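Local atomic coordinates of flavin-containing monooxygenase (Allium sativum, PDB entry 6WPU), a protein that probably uses its bound FAD to oxygenate the sulfur of S-allyl-L-cysteine, as befits a flavin-containing S-monooxygenase of garlic. Residues E240-N245 with D281-H286; A254-P257 with W263-S266. All blocks are in the same frame, centred on the assembly; numbering follows the deposited sequence.

Interaction 1. Residues E240-N245 with D281-H286; sequences EVHIAN and DGCSVH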
loop_
_atom_site.group_PDB
_atom_site.type_symbol
_atom_site.label_atom_id
_atom_site.label_comp_id
_atom_site.label_asym_id
_atom_site.label_seq_id
_atom_site.Cartn_x
_atom_site.Cartn_y
_atom_site.Cartn_z
ATOM N N GLU A 240 16.445 23.808 -7.215
ATOM C CA GLU A 240 15.709 23.303 -8.372
ATOM C C GLU A 240 15.253 21.873 -8.132
ATOM O O GLU A 240 15.996 21.061 -7.570
ATOM C CB GLU A 240 16.549 23.331 -9.642
ATOM C CG GLU A 240 16.852 24.722 -10.157
ATOM C CD GLU A 240 17.751 24.684 -11.375
ATOM O OE1 GLU A 240 18.491 25.669 -11.602
ATOM O OE2 GLU A 240 17.725 23.655 -12.097
ATOM N N VAL A 241 14.034 21.565 -8.570
ATOM C CA VAL A 241 13.502 20.205 -8.557
ATOM C C VAL A 241 13.167 19.824 -9.994
ATOM O O VAL A 241 12.488 20.577 -10.699
ATOM C CB VAL A 241 12.270 20.084 -7.639
ATOM C CG1 VAL A 241 11.782 18.632 -7.575
ATOM C CG2 VAL A 241 12.607 20.598 -6.236
ATOM N N HIS A 242 13.670 18.675 -10.436
ATOM C CA HIS A 242 13.422 18.159 -11.777
ATOM C C HIS A 242 12.797 16.776 -11.641
ATOM O O HIS A 242 13.395 15.884 -11.026
ATOM C CB HIS A 242 14.721 18.089 -12.582
ATOM C CG HIS A 242 15.347 19.425 -12.842
ATOM N ND1 HIS A 242 15.149 20.122 -14.012
ATOM C CD2 HIS A 242 16.167 20.191 -12.081
ATOM C CE1 HIS A 242 15.823 21.258 -13.965
ATOM N NE2 HIS A 242 16.440 21.328 -12.797
ATOM N N ILE A 243 11.592 16.603 -12.185
ATOM C CA ILE A 243 10.910 15.311 -12.167
ATOM C C ILE A 243 11.199 14.605 -13.482
ATOM O O ILE A 243 11.012 15.185 -14.558
ATOM C CB ILE A 243 9.396 15.468 -11.951
ATOM C CG1 ILE A 243 9.110 16.394 -10.768
ATOM C CG2 ILE A 243 8.752 14.110 -11.709
ATOM C CD1 ILE A 243 7.628 16.558 -10.462
ATOM N N ALA A 244 11.681 13.364 -13.399
ATOM C CA ALA A 244 11.827 12.497 -14.566
ATOM C C ALA A 244 10.638 11.553 -14.535
ATOM O O ALA A 244 10.611 10.617 -13.738
ATOM C CB ALA A 244 13.142 11.727 -14.539
ATOM N N ASN A 245 9.646 11.806 -15.387
ATOM C CA ASN A 245 8.354 11.116 -15.330
ATOM C C ASN A 245 8.181 10.430 -16.678
ATOM O O ASN A 245 7.817 11.070 -17.672
ATOM C CB ASN A 245 7.217 12.099 -15.025
ATOM C CG ASN A 245 5.824 11.466 -15.120
ATOM O OD1 ASN A 245 5.662 10.322 -15.538
ATOM N ND2 ASN A 245 4.811 12.229 -14.738
ATOM N N ASP A 281 14.828 15.460 -23.128
ATOM C CA ASP A 281 14.502 16.724 -23.795
ATOM C C ASP A 281 15.708 17.637 -23.986
ATOM O O ASP A 281 15.548 18.775 -24.429
ATOM C CB ASP A 281 13.407 17.469 -23.025
ATOM C CG ASP A 281 13.702 17.578 -21.535
ATOM O OD1 ASP A 281 14.840 17.947 -21.170
ATOM O OD2 ASP A 281 12.777 17.311 -20.732
ATOM N N GLY A 282 16.931 17.221 -23.685
ATOM C CA GLY A 282 18.082 18.069 -23.884
ATOM C C GLY A 282 18.508 18.873 -22.673
ATOM O O GLY A 282 19.626 19.397 -22.662
ATOM N N CYS A 283 17.657 19.000 -21.659
ATOM C CA CYS A 283 18.028 19.768 -20.479
ATOM C C CYS A 283 19.167 19.079 -19.728
ATOM O O CYS A 283 19.107 17.879 -19.434
ATOM C CB CYS A 283 16.813 19.957 -19.574
ATOM S SG CYS A 283 17.174 20.731 -17.964
ATOM N N SER A 284 20.217 19.841 -19.436
ATOM C CA SER A 284 21.379 19.359 -18.700
ATOM C C SER A 284 21.547 20.214 -17.455
ATOM O O SER A 284 21.491 21.447 -17.534
ATOM C CB SER A 284 22.642 19.428 -19.564
ATOM O OG SER A 284 23.767 18.913 -18.876
ATOM N N VAL A 285 21.763 19.574 -16.310
ATOM C CA VAL A 285 21.887 20.326 -15.069
ATOM C C VAL A 285 22.803 19.573 -14.106
ATOM O O VAL A 285 22.855 18.339 -14.103
ATOM C CB VAL A 285 20.482 20.600 -14.471
ATOM C CG1 VAL A 285 19.832 19.305 -13.962
ATOM C CG2 VAL A 285 20.547 21.679 -13.383
ATOM N N HIS A 286 23.557 20.326 -13.303
ATOM C CA HIS A 286 24.362 19.708 -12.257
ATOM C C HIS A 286 23.465 19.370 -11.074
ATOM O O HIS A 286 22.728 20.226 -10.572
ATOM C CB HIS A 286 25.514 20.604 -11.795
ATOM C CG HIS A 286 26.300 19.999 -10.669
ATOM N ND1 HIS A 286 25.978 20.199 -9.341
ATOM C CD2 HIS A 286 27.343 19.133 -10.676
ATOM C CE1 HIS A 286 26.809 19.509 -8.578
ATOM N NE2 HIS A 286 27.645 18.851 -9.364
#

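Interaction 2. Residues A254-P257 with W263-S266; sequences AKQP and WLHS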
loop_
_atom_site.group_PDB
_atom_site.type_symbol
_atom_site.label_atom_id
_atom_site.label_comp_id
_atom_site.label_asym_id
_atom_site.label_seq_id
_atom_site.Cartn_x
_atom_site.Cartn_y
_atom_site.Cartn_z
ATOM N N ALA A 254 9.008 21.281 -18.993
ATOM C CA ALA A 254 7.804 22.012 -18.632
ATOM C C ALA A 254 7.915 22.478 -17.189
ATOM O O ALA A 254 8.263 21.691 -16.305
ATOM C CB ALA A 254 6.558 21.138 -18.809
ATOM N N LYS A 255 7.623 23.752 -16.953
ATOM C CA LYS A 255 7.513 24.244 -15.589
ATOM C C LYS A 255 6.240 23.708 -14.943
ATOM O O LYS A 255 5.200 23.565 -15.593
ATOM C CB LYS A 255 7.517 25.772 -15.574
ATOM C CG LYS A 255 8.560 26.401 -14.653
ATOM C CD LYS A 255 8.654 27.913 -14.873
ATOM C CE LYS A 255 9.432 28.601 -13.755
ATOM N NZ LYS A 255 10.750 29.155 -14.182
ATOM N N GLN A 256 6.335 23.385 -13.669
ATOM C CA GLN A 256 5.184 22.981 -12.873
ATOM C C GLN A 256 4.338 24.208 -12.543
ATOM O O GLN A 256 4.859 25.173 -11.979
ATOM C CB GLN A 256 5.659 22.302 -11.585
ATOM C CG GLN A 256 4.578 22.057 -10.541
ATOM C CD GLN A 256 3.518 21.098 -11.025
ATOM O OE1 GLN A 256 3.816 20.124 -11.722
ATOM N NE2 GLN A 256 2.263 21.375 -10.669
ATOM N N PRO A 257 3.049 24.219 -12.886
ATOM C CA PRO A 257 2.213 25.381 -12.551
ATOM C C PRO A 257 2.208 25.642 -11.052
ATOM O O PRO A 257 2.033 24.728 -10.241
ATOM C CB PRO A 257 0.826 24.979 -13.064
ATOM C CG PRO A 257 1.100 23.995 -14.142
ATOM C CD PRO A 257 2.314 23.228 -13.687
ATOM N N TRP A 263 10.665 21.642 -12.528
ATOM C CA TRP A 263 10.514 21.332 -13.943
ATOM C C TRP A 263 10.184 19.858 -14.129
ATOM O O TRP A 263 10.626 19.003 -13.352
ATOM C CB TRP A 263 11.772 21.677 -14.726
ATOM C CG TRP A 263 11.985 23.160 -14.854
ATOM C CD1 TRP A 263 11.595 23.969 -15.897
ATOM C CD2 TRP A 263 12.627 24.014 -13.902
ATOM N NE1 TRP A 263 11.959 25.267 -15.642
ATOM C CE2 TRP A 263 12.594 25.325 -14.428
ATOM C CE3 TRP A 263 13.224 23.800 -12.656
ATOM C CZ2 TRP A 263 13.139 26.414 -13.752
ATOM C CZ3 TRP A 263 13.766 24.883 -11.983
ATOM C CH2 TRP A 263 13.723 26.176 -12.535
ATOM N N LEU A 264 9.417 19.577 -15.183
ATOM C CA LEU A 264 8.988 18.233 -15.549
ATOM C C LEU A 264 9.746 17.765 -16.784
ATOM O O LEU A 264 9.852 18.497 -17.773
ATOM C CB LEU A 264 7.483 18.198 -15.820
ATOM C CG LEU A 264 6.617 18.754 -14.695
ATOM C CD1 LEU A 264 5.277 19.209 -15.232
ATOM C CD2 LEU A 264 6.427 17.698 -13.663
ATOM N N HIS A 265 10.265 16.545 -16.723
ATOM C CA HIS A 265 10.957 15.925 -17.839
ATOM C C HIS A 265 10.404 14.524 -18.048
ATOM O O HIS A 265 9.654 13.989 -17.224
ATOM C CB HIS A 265 12.465 15.848 -17.599
ATOM C CG HIS A 265 13.084 17.162 -17.245
ATOM N ND1 HIS A 265 13.439 18.095 -18.195
ATOM C CD2 HIS A 265 13.409 17.699 -16.045
ATOM C CE1 HIS A 265 13.954 19.153 -17.595
ATOM N NE2 HIS A 265 13.946 18.938 -16.291
ATOM N N SER A 266 10.819 13.922 -19.153
ATOM C CA SER A 266 10.385 12.574 -19.458
ATOM C C SER A 266 11.285 11.541 -18.793
ATOM O O SER A 266 10.805 10.664 -18.067
ATOM C CB SER A 266 10.346 12.377 -20.973
ATOM O OG SER A 266 9.607 11.213 -21.286
#

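Interaction 1. Residues E240-N245 with D281-H286
Val-285 lies over the imidazole of His-242, the ring round which the contact gathers. The histidine CB leaves the strand toward 281-286, and CG stands anti to the carbonyl carbon (chi1 -64°), which carries the ring out to the valine. There, CG1 of Val-285 sits 4.3 Å from the ring centroid of His-242, 18° off the normal: a CH-pi contact over one face, displaced toward the NE2 rim. His-242 CE1 is the ring atom closest to Cys-283, 4.3 Å from its SG, the sulfur approaching obliquely. His-242 ND1 is hydrogen-bonded to His-265 NE2. At the ring edge, His-242 NE2 donates to Glu-240 OE2 over 2.7 Å, nearly straight at 167° and in the ring plane, and Glu-240 OE2 receives it on its anti lone pair; the two bonds together fix the ring's rotation. The same OE2 of Glu-240 lies 3.7 Å from CG2 of Val-285, which borders both polar residues. With an alanine here in place of the histidine, Glu-240 OE2 and His-265 NE2 would probably lose their partner and a gap would open beneath Val-285. Within segment 281-286, Asp-281 OD1 accepts from Cys-283 N (3.0 Å) in an Asx turn leading into strand 284-286. Strand 240-244 runs between strands 217-221 and 262-271, with Val-241 and Ile-243 packed against helix 225-234, while 284-286 continues the sheet from strand 276-279.

Interaction 2. Residues A254-P257 with W263-S266
Backbone hydrogen bonds define the pairing of Ala-254 with Leu-264. Ala-254 N donates to Leu-264 O over 3.2 Å at 171°. The return bond, from Leu-264 N to Ala-254 O, is shorter at 2.7 Å. The Ala-254 oxygen also receives a CA-H...O contact from Trp-263, whose CA is 3.3 Å from Ala-254 O, so one carbonyl serves two consecutive residues of the opposite strand.

These two bonds make Ala-254 and Leu-264 an antiparallel hydrogen-bonded pair, and Lys-255 with Trp-263 the adjoining non-hydrogen-bonded pair. The arrangement is a beta hairpin of strands 254-255 and 262-271, attached to the mixed sheet through the longer strand, which pairs on its other side with strand 240-244.

Aromatic contacts lie on the Lys-255 and Trp-263 face of the hairpin. The lysine and the indole run side by side, pointing the same way. CG of Lys-255 is 4.2 Å from the centroid of the five-membered ring of Trp-263 and 29° off its normal, an off-centre CH-pi contact, with NE1 the nearest ring atom. Farther out, the bend at chi4 brings NZ of Lys-255 to 3.7 Å from CZ2 of Trp-263, obliquely to the ring; Lys-255 NZ also makes a weak hydrogen bond to the backbone O of Asp-260.

An apolar contact occupies the other face, where Ala-254 CB and Leu-264 CD1 are 4.3 Å apart. Gln-256 adds a van der Waals contact of a polar oxygen with a methyl group: CG is anti to the backbone N (chi1 169°) and the chain folds at chi2, leaving Gln-256 OE1 3.9 Å from CD1 of Leu-264. The Gln-256 side chain also touches Glu-434, while Leu-264 packs against Ile-248 and Ile-243.

In the fold
Strand 262-271 ties the two contacts together: it hydrogen-bonds to strand 240-244 of interaction 1 and carries one half of interaction 2, with centres about 8 Å apart. Between them, Ile-243 O meets His-265 N at 2.7 Å, a probable hydrogen bond, and Glu-240 CG packs on Trp-263 CZ3 at 3.6 Å. Interaction 1 is partly buried and works entirely through side chains, bridging segments that are not sheet neighbours. Interaction 2 is a surface contact between neighbouring strands, built on backbone bonds and burying more area (317 against 125 Å²). His-265, on the strand of interaction 2 but taking no part in its pairing, turns its ring into interaction 1, where its ND1 also reaches Asp-281.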